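Local coordinates for glutathione synthetase-like effector 30 (Gpa-GSS30-apo) (Globodera pallida, PDB 5OET), which is a nematode effector related to glutathione synthetase, probably derived from the housekeeping enzyme that joins gamma-glutamylcysteine to glycine at the expense of ATP, at residues D106-M111 / L475-C480; R117-Y122 / A344-K349; V184-G189 / R350-F355. All blocks are in the same frame, centred on the assembly; numbering follows the deposited sequence.

Interaction 1: D106-M111 / L475-C480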
loop_
_atom_site.group_PDB
_atom_site.type_symbol
_atom_site.label_atom_id
_atom_site.label_comp_id
_atom_site.label_asym_id
_atom_site.label_seq_id
_atom_site.Cartn_x
_atom_site.Cartn_y
_atom_site.Cartn_z
ATOM N N ASP A 106 28.258 6.089 -8.544
ATOM C CA ASP A 106 29.543 5.431 -8.805
ATOM C C ASP A 106 30.495 5.382 -7.603
ATOM O O ASP A 106 31.300 4.462 -7.502
ATOM C CB ASP A 106 30.281 6.104 -9.986
ATOM C CG ASP A 106 29.626 5.827 -11.349
ATOM O OD1 ASP A 106 28.958 4.767 -11.499
ATOM O OD2 ASP A 106 29.776 6.684 -12.270
ATOM N N VAL A 107 30.415 6.370 -6.714
ATOM C CA VAL A 107 31.361 6.475 -5.600
ATOM C C VAL A 107 30.918 5.663 -4.366
ATOM O O VAL A 107 31.688 5.509 -3.398
ATOM C CB VAL A 107 31.646 7.960 -5.256
ATOM C CG1 VAL A 107 30.515 8.599 -4.450
ATOM C CG2 VAL A 107 32.977 8.100 -4.546
ATOM N N GLN A 108 29.695 5.122 -4.409
ATOM C CA GLN A 108 29.125 4.412 -3.262
ATOM C C GLN A 108 29.952 3.212 -2.847
ATOM O O GLN A 108 30.181 3.021 -1.668
ATOM C CB GLN A 108 27.667 3.983 -3.520
ATOM C CG GLN A 108 26.891 3.635 -2.248
ATOM C CD GLN A 108 26.872 4.771 -1.212
ATOM O OE1 GLN A 108 26.709 4.524 -0.020
ATOM N NE2 GLN A 108 27.041 6.028 -1.668
ATOM N N LYS A 109 30.419 2.423 -3.807
ATOM C CA LYS A 109 31.309 1.288 -3.503
ATOM C C LYS A 109 32.542 1.753 -2.687
ATOM O O LYS A 109 32.858 1.192 -1.633
ATOM C CB LYS A 109 31.730 0.593 -4.802
ATOM C CG LYS A 109 32.340 -0.787 -4.643
ATOM C CD LYS A 109 33.139 -1.174 -5.887
ATOM C CE LYS A 109 34.008 -2.407 -5.663
ATOM N NZ LYS A 109 33.201 -3.661 -5.530
ATOM N N ALA A 110 33.202 2.804 -3.170
ATOM C CA ALA A 110 34.340 3.419 -2.472
ATOM C C ALA A 110 33.978 3.927 -1.082
ATOM O O ALA A 110 34.752 3.808 -0.129
ATOM C CB ALA A 110 34.886 4.572 -3.297
ATOM N N MET A 111 32.805 4.522 -0.982
ATOM C CA MET A 111 32.352 5.122 0.264
ATOM C C MET A 111 32.103 4.055 1.356
ATOM O O MET A 111 32.486 4.239 2.516
ATOM C CB MET A 111 31.097 5.954 0.020
ATOM C CG MET A 111 31.030 7.169 0.916
ATOM S SD MET A 111 31.954 8.534 0.210
ATOM C CE MET A 111 32.503 9.334 1.741
ATOM N N LEU A 475 20.005 14.266 -2.576
ATOM C CA LEU A 475 20.124 12.908 -3.123
ATOM C C LEU A 475 20.752 11.956 -2.120
ATOM O O LEU A 475 21.843 12.202 -1.663
ATOM C CB LEU A 475 21.020 12.959 -4.354
ATOM C CG LEU A 475 21.315 11.686 -5.129
ATOM C CD1 LEU A 475 20.070 11.167 -5.837
ATOM C CD2 LEU A 475 22.434 11.983 -6.117
ATOM N N GLY A 476 20.070 10.864 -1.797
ATOM C CA GLY A 476 20.610 9.826 -0.908
ATOM C C GLY A 476 20.926 8.570 -1.694
ATOM O O GLY A 476 20.048 8.028 -2.357
ATOM N N ILE A 477 22.167 8.108 -1.643
ATOM C CA ILE A 477 22.530 6.867 -2.300
ATOM C C ILE A 477 22.680 5.748 -1.271
ATOM O O ILE A 477 23.512 5.851 -0.369
ATOM C CB ILE A 477 23.856 7.012 -3.057
ATOM C CG1 ILE A 477 23.771 8.125 -4.106
ATOM C CG2 ILE A 477 24.244 5.687 -3.699
ATOM C CD1 ILE A 477 22.722 7.922 -5.180
ATOM N N PHE A 478 21.903 4.681 -1.440
ATOM C CA PHE A 478 22.015 3.471 -0.623
ATOM C C PHE A 478 23.026 2.460 -1.147
ATOM O O PHE A 478 23.101 2.229 -2.337
ATOM C CB PHE A 478 20.671 2.745 -0.573
ATOM C CG PHE A 478 19.604 3.498 0.141
ATOM C CD1 PHE A 478 19.452 3.372 1.512
ATOM C CD2 PHE A 478 18.734 4.317 -0.560
ATOM C CE1 PHE A 478 18.453 4.048 2.184
ATOM C CE2 PHE A 478 17.735 5.015 0.108
ATOM C CZ PHE A 478 17.587 4.878 1.483
ATOM N N GLY A 479 23.757 1.824 -0.237
ATOM C CA GLY A 479 24.546 0.623 -0.547
ATOM C C GLY A 479 24.848 -0.213 0.691
ATOM O O GLY A 479 25.006 0.330 1.786
ATOM N N CYS A 480 24.929 -1.531 0.521
ATOM C CA CYS A 480 25.266 -2.425 1.634
ATOM C C CYS A 480 26.450 -3.315 1.347
ATOM O O CYS A 480 26.692 -3.701 0.222
ATOM C CB CYS A 480 24.100 -3.333 2.035
ATOM S SG CYS A 480 22.567 -2.501 2.426
#

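Interaction 2: R117-Y122 / A344-K349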
loop_
_atom_site.group_PDB
_atom_site.type_symbol
_atom_site.label_atom_id
_atom_site.label_comp_id
_atom_site.label_asym_id
_atom_site.label_seq_id
_atom_site.Cartn_x
_atom_site.Cartn_y
_atom_site.Cartn_z
ATOM N N ARG A 117 36.578 -0.115 6.462
ATOM C CA ARG A 117 37.992 -0.285 6.834
ATOM C C ARG A 117 38.425 0.587 8.004
ATOM O O ARG A 117 39.225 0.164 8.832
ATOM C CB ARG A 117 38.879 -0.010 5.632
ATOM C CG ARG A 117 38.748 -1.070 4.559
ATOM C CD ARG A 117 39.495 -0.698 3.280
ATOM N NE ARG A 117 39.147 -1.590 2.179
ATOM C CZ ARG A 117 39.656 -1.534 0.945
ATOM N NH1 ARG A 117 40.562 -0.616 0.613
ATOM N NH2 ARG A 117 39.248 -2.411 0.024
ATOM N N ALA A 118 37.902 1.801 8.069
ATOM C CA ALA A 118 38.051 2.633 9.263
ATOM C C ALA A 118 37.421 1.999 10.501
ATOM O O ALA A 118 37.947 2.130 11.593
ATOM C CB ALA A 118 37.436 3.990 9.028
ATOM N N SER A 119 36.288 1.328 10.319
ATOM C CA SER A 119 35.598 0.615 11.401
ATOM C C SER A 119 36.312 -0.649 11.886
ATOM O O SER A 119 36.135 -1.054 13.031
ATOM C CB SER A 119 34.165 0.289 10.981
ATOM O OG SER A 119 33.470 1.488 10.682
ATOM N N CYS A 120 37.120 -1.257 11.020
ATOM C CA CYS A 120 38.035 -2.357 11.391
ATOM C C CYS A 120 39.313 -1.923 12.128
ATOM O O CYS A 120 40.131 -2.771 12.443
ATOM C CB CYS A 120 38.452 -3.149 10.133
ATOM S SG CYS A 120 37.095 -3.937 9.225
ATOM N N ASP A 121 39.498 -0.627 12.382
ATOM C CA ASP A 121 40.737 -0.081 12.975
ATOM C C ASP A 121 40.366 0.791 14.178
ATOM O O ASP A 121 40.385 2.021 14.088
ATOM C CB ASP A 121 41.517 0.725 11.913
ATOM C CG ASP A 121 42.955 1.097 12.360
ATOM O OD1 ASP A 121 43.323 0.890 13.544
ATOM O OD2 ASP A 121 43.728 1.606 11.505
ATOM N N TYR A 122 40.030 0.130 15.290
ATOM C CA TYR A 122 39.586 0.800 16.522
ATOM C C TYR A 122 40.578 1.854 17.046
ATOM O O TYR A 122 40.172 2.943 17.476
ATOM C CB TYR A 122 39.309 -0.223 17.633
ATOM C CG TYR A 122 38.621 0.340 18.874
ATOM C CD1 TYR A 122 37.569 1.260 18.772
ATOM C CD2 TYR A 122 38.986 -0.073 20.144
ATOM C CE1 TYR A 122 36.926 1.763 19.892
ATOM C CE2 TYR A 122 38.338 0.420 21.278
ATOM C CZ TYR A 122 37.307 1.340 21.142
ATOM O OH TYR A 122 36.641 1.855 22.232
ATOM N N ALA A 344 29.001 3.206 14.703
ATOM C CA ALA A 344 28.514 4.486 15.217
ATOM C C ALA A 344 29.653 5.467 15.510
ATOM O O ALA A 344 29.478 6.673 15.332
ATOM C CB ALA A 344 27.679 4.281 16.469
ATOM N N LEU A 345 30.797 4.948 15.961
ATOM C CA LEU A 345 31.999 5.757 16.169
ATOM C C LEU A 345 32.619 6.239 14.826
ATOM O O LEU A 345 33.091 7.371 14.717
ATOM C CB LEU A 345 33.022 4.963 17.005
ATOM C CG LEU A 345 34.227 5.702 17.585
ATOM C CD1 LEU A 345 33.810 6.839 18.497
ATOM C CD2 LEU A 345 35.116 4.731 18.342
ATOM N N SER A 346 32.591 5.395 13.800
ATOM C CA SER A 346 33.130 5.785 12.490
ATOM C C SER A 346 32.186 6.664 11.658
ATOM O O SER A 346 32.544 7.054 10.550
ATOM C CB SER A 346 33.544 4.544 11.675
ATOM O OG SER A 346 32.441 3.938 11.025
ATOM N N HIS A 347 30.992 6.967 12.159
ATOM C CA HIS A 347 30.052 7.830 11.424
ATOM C C HIS A 347 29.687 9.105 12.179
ATOM O O HIS A 347 28.742 9.805 11.830
ATOM C CB HIS A 347 28.801 7.031 11.057
ATOM C CG HIS A 347 29.031 6.032 9.974
ATOM N ND1 HIS A 347 29.898 4.968 10.112
ATOM C CD2 HIS A 347 28.520 5.945 8.727
ATOM C CE1 HIS A 347 29.897 4.261 8.997
ATOM N NE2 HIS A 347 29.072 4.837 8.138
ATOM N N THR A 348 30.450 9.437 13.206
ATOM C CA THR A 348 30.307 10.756 13.785
ATOM C C THR A 348 30.652 11.776 12.719
ATOM O O THR A 348 31.340 11.479 11.738
ATOM C CB THR A 348 31.222 10.985 15.018
ATOM O OG1 THR A 348 32.606 10.927 14.635
ATOM C CG2 THR A 348 30.923 9.964 16.120
ATOM N N LYS A 349 30.168 12.986 12.921
ATOM C CA LYS A 349 30.467 14.082 12.015
ATOM C C LYS A 349 31.900 14.544 12.228
ATOM O O LYS A 349 32.493 15.107 11.324
ATOM C CB LYS A 349 29.495 15.239 12.221
ATOM C CG LYS A 349 29.018 15.915 10.949
ATOM C CD LYS A 349 27.610 16.444 11.168
ATOM C CE LYS A 349 26.574 15.319 11.208
ATOM N NZ LYS A 349 25.614 15.581 12.311
#

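Interaction 3: V184-G189 / R350-F355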
loop_
_atom_site.group_PDB
_atom_site.type_symbol
_atom_site.label_atom_id
_atom_site.label_comp_id
_atom_site.label_asym_id
_atom_site.label_seq_id
_atom_site.Cartn_x
_atom_site.Cartn_y
_atom_site.Cartn_z
ATOM N N VAL A 184 26.727 15.735 1.837
ATOM C CA VAL A 184 26.200 16.441 3.000
ATOM C C VAL A 184 26.444 15.638 4.279
ATOM O O VAL A 184 26.750 16.216 5.304
ATOM C CB VAL A 184 24.686 16.719 2.820
ATOM C CG1 VAL A 184 24.116 17.464 4.021
ATOM C CG2 VAL A 184 24.450 17.503 1.539
ATOM N N GLU A 185 26.311 14.311 4.206
ATOM C CA GLU A 185 26.263 13.443 5.387
ATOM C C GLU A 185 26.402 11.967 4.976
ATOM O O GLU A 185 26.153 11.605 3.827
ATOM C CB GLU A 185 24.914 13.691 6.115
ATOM C CG GLU A 185 24.514 12.771 7.282
ATOM C CD GLU A 185 25.423 12.886 8.515
ATOM O OE1 GLU A 185 24.909 13.048 9.652
ATOM O OE2 GLU A 185 26.660 12.777 8.389
ATOM N N VAL A 186 26.849 11.136 5.914
ATOM C CA VAL A 186 26.711 9.672 5.827
ATOM C C VAL A 186 25.977 9.144 7.057
ATOM O O VAL A 186 26.156 9.636 8.165
ATOM C CB VAL A 186 28.053 8.926 5.659
ATOM C CG1 VAL A 186 28.555 9.082 4.244
ATOM C CG2 VAL A 186 29.121 9.412 6.631
ATOM N N ASN A 187 25.129 8.153 6.827
ATOM C CA ASN A 187 24.290 7.553 7.849
ATOM C C ASN A 187 24.415 6.045 7.780
ATOM O O ASN A 187 24.574 5.479 6.693
ATOM C CB ASN A 187 22.834 7.915 7.605
ATOM C CG ASN A 187 22.616 9.398 7.550
ATOM O OD1 ASN A 187 22.738 10.081 8.567
ATOM N ND2 ASN A 187 22.309 9.914 6.352
ATOM N N THR A 188 24.337 5.407 8.944
ATOM C CA THR A 188 24.248 3.951 9.039
ATOM C C THR A 188 23.362 3.599 10.228
ATOM O O THR A 188 22.948 4.478 10.965
ATOM C CB THR A 188 25.662 3.295 9.152
ATOM O OG1 THR A 188 25.564 1.894 8.898
ATOM C CG2 THR A 188 26.318 3.517 10.517
ATOM N N GLY A 189 23.077 2.319 10.412
ATOM C CA GLY A 189 22.229 1.889 11.512
ATOM C C GLY A 189 20.768 2.036 11.166
ATOM O O GLY A 189 20.322 1.498 10.154
ATOM N N ARG A 350 32.439 14.325 13.423
ATOM C CA ARG A 350 33.865 14.507 13.688
ATOM C C ARG A 350 34.736 13.715 12.695
ATOM O O ARG A 350 35.686 14.229 12.131
ATOM C CB ARG A 350 34.167 14.085 15.128
ATOM C CG ARG A 350 35.635 13.987 15.530
ATOM C CD ARG A 350 36.385 15.258 15.244
ATOM N NE ARG A 350 37.796 15.126 15.585
ATOM C CZ ARG A 350 38.731 16.042 15.335
ATOM N NH1 ARG A 350 38.428 17.170 14.727
ATOM N NH2 ARG A 350 39.983 15.823 15.702
ATOM N N MET A 351 34.373 12.467 12.488
ATOM C CA MET A 351 35.116 11.546 11.648
ATOM C C MET A 351 35.003 11.920 10.198
ATOM O O MET A 351 35.941 11.788 9.444
ATOM C CB MET A 351 34.542 10.137 11.836
ATOM C CG MET A 351 35.332 9.025 11.178
ATOM S SD MET A 351 36.854 8.770 12.063
ATOM C CE MET A 351 38.049 9.718 11.103
ATOM N N GLN A 352 33.817 12.361 9.811
ATOM C CA GLN A 352 33.570 12.798 8.450
ATOM C C GLN A 352 34.428 14.017 8.151
ATOM O O GLN A 352 35.025 14.126 7.081
ATOM C CB GLN A 352 32.087 13.092 8.267
ATOM C CG GLN A 352 31.212 11.840 8.378
ATOM C CD GLN A 352 29.733 12.161 8.415
ATOM O OE1 GLN A 352 29.213 12.841 7.538
ATOM N NE2 GLN A 352 29.043 11.657 9.429
ATOM N N GLN A 353 34.511 14.910 9.127
ATOM C CA GLN A 353 35.383 16.075 9.051
ATOM C C GLN A 353 36.851 15.661 9.062
ATOM O O GLN A 353 37.649 16.240 8.334
ATOM C CB GLN A 353 35.063 17.055 10.192
ATOM C CG GLN A 353 35.890 18.335 10.222
ATOM C CD GLN A 353 36.951 18.345 11.305
ATOM O OE1 GLN A 353 36.681 18.003 12.453
ATOM N NE2 GLN A 353 38.165 18.741 10.946
ATOM N N VAL A 354 37.206 14.661 9.867
ATOM C CA VAL A 354 38.582 14.130 9.875
ATOM C C VAL A 354 38.984 13.529 8.523
ATOM O O VAL A 354 40.127 13.654 8.137
ATOM C CB VAL A 354 38.835 13.139 11.048
ATOM C CG1 VAL A 354 40.173 12.405 10.901
ATOM C CG2 VAL A 354 38.805 13.871 12.390
ATOM N N PHE A 355 38.058 12.917 7.793
ATOM C CA PHE A 355 38.383 12.369 6.462
ATOM C C PHE A 355 38.691 13.422 5.389
ATOM O O PHE A 355 39.218 13.072 4.345
ATOM C CB PHE A 355 37.272 11.428 5.948
ATOM C CG PHE A 355 37.290 10.061 6.587
ATOM C CD1 PHE A 355 38.449 9.311 6.626
ATOM C CD2 PHE A 355 36.152 9.528 7.140
ATOM C CE1 PHE A 355 38.461 8.067 7.207
ATOM C CE2 PHE A 355 36.161 8.270 7.722
ATOM C CZ PHE A 355 37.313 7.540 7.757
#

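Interaction 1: D106-M111 / L475-C480
Gln108 carries this contact from the helix side, laying its side chain across Ile477 and the backbone that follows it. The two side chains run antiparallel alongside each other, and the branch methyl Ile477 CG2 flanks the glutamine, 3.7 Å from Gln108 CG and 3.5 Å from Gln108 NE2. The glutamine chain sets out with CG anti to the backbone N (chi1 -162°) and then bends at chi2 (56°), which lays the amide over Ile477, NE2 by the side chain and OE1 toward the backbone. Beyond Ile477, Gln108 CG lies 4.0 Å from Phe478 O. The helix comes nearest the strand backbone where Gly479 has no side chain to interpose, the CA atoms of Gln108 and Gly479 being 6.5 Å apart. No hydrogen bond joins the two segments. Gln108 also touches Gln165 and Ala167 of strand 160-173 and Thr496 of strand 490-504. Farther out, Phe478 turns away from the helix to meet Phe194 and helix 225-240, and Cys480 ties the strand to Cys164 by a disulfide. The axes of segments 106-111 and 475-480 approach to 8.6 Å at 46°, the packing of a helix on one face of a mixed beta sheet.

Interaction 2: R117-Y122 / A344-K349
Ser119, in the last turn of helix 98-119, meets Ser346 inside a type I beta turn (Leu345 to Thr348) between helices 342-345 and 349-354, packed on the C-terminal end of helix 98-119. The polar part of the contact centres on the two hydroxyls, Ser119 OG and Ser346 OG, 2.7 Å apart. Ser119 OG bonds back to Tyr115 O. With chi1 at 82°, the Ser346 hydroxyl sits between its backbone N and carbonyl carbon, facing Ser119, while His347 ND1 lies 2.9 Å from Ser346 OG. Ser119 OG, His347 ND1 and Phe343 O are thus all within bonding distance of Ser346 OG; its single proton can go to only one of them, and which one is left open. Two N-caps follow nearby: Asp121 precedes helix 122-127, and Thr348 OG1 caps Met351 N at the start of helix 349-354. The apolar part pairs Tyr122 with Leu345, whose side chains lie roughly perpendicular. Helix 141-150 covers the pair, with Val145 and Leu148 touching Tyr122, and Ile141 and Leu144 touching Leu345. Tyr122 OH is anchored on Asp149, and the leucine methyl CD2 lies at the ring edge, near its plane, 3.8 Å from Tyr122 CE1.

Interaction 3: V184-G189 / R350-F355
Glu185 OE2 takes two hydrogen bonds, one from the amide of Gln352 and one from the backbone N of Val186. Gln352 NE2 comes in on the syn side at 2.8 Å from Glu185 OE2, within the plane of its own amide but bent at 136°. Val186 N uses the anti side, 3.0 Å from Glu185 OE2, and both donors lie on the same face of the carboxylate plane. That plane is turned 40° from the amide. The glutamate begins by pointing away from the helix, and the bend at chi2 (66°) folds its carboxylate back over the next peptide, within range of Gln352. At this point strand 179-188 carries a classic beta bulge, with Val184 and Glu185 both facing Asp168 of the antiparallel neighbour 160-173. Gln352 projects from helix 349-354, extended beyond CG, and passes alongside Val186 in the opposite sense, Val186 CG2 lying 3.6 Å from Gln352 CG. The same Val186 N also makes a weak bond, 3.3 Å, to Gln352 OE1. Glu185 OE1 has a long, weak ion pair with Lys349. Tyr115 of helix 98-119 packs against both Val186 and Gln352, and meets the ring of Phe355 edge-to-face.

How the interactions relate
Interactions 1 and 3 reach the large mixed sheet from helix 98-119 and helix 349-354, through strands 469-484 and 179-188, which both pair with strand 160-173; their centres are about 13 Å apart and they do not touch. Interaction 2 joins the end of helix 98-119, whose middle serves interaction 1 about 17 Å away between centres, to the turn before helix 349-354. Interactions 2 and 3, with centres about 9 Å apart, touch through that turn and the start of helix 349-354, with His347 and Lys349 against strand 179-188. Along the chain both lie nested inside the loop closed by interaction 1, and their own segments alternate, so distant parts of the sequence are interlocked in one compact region.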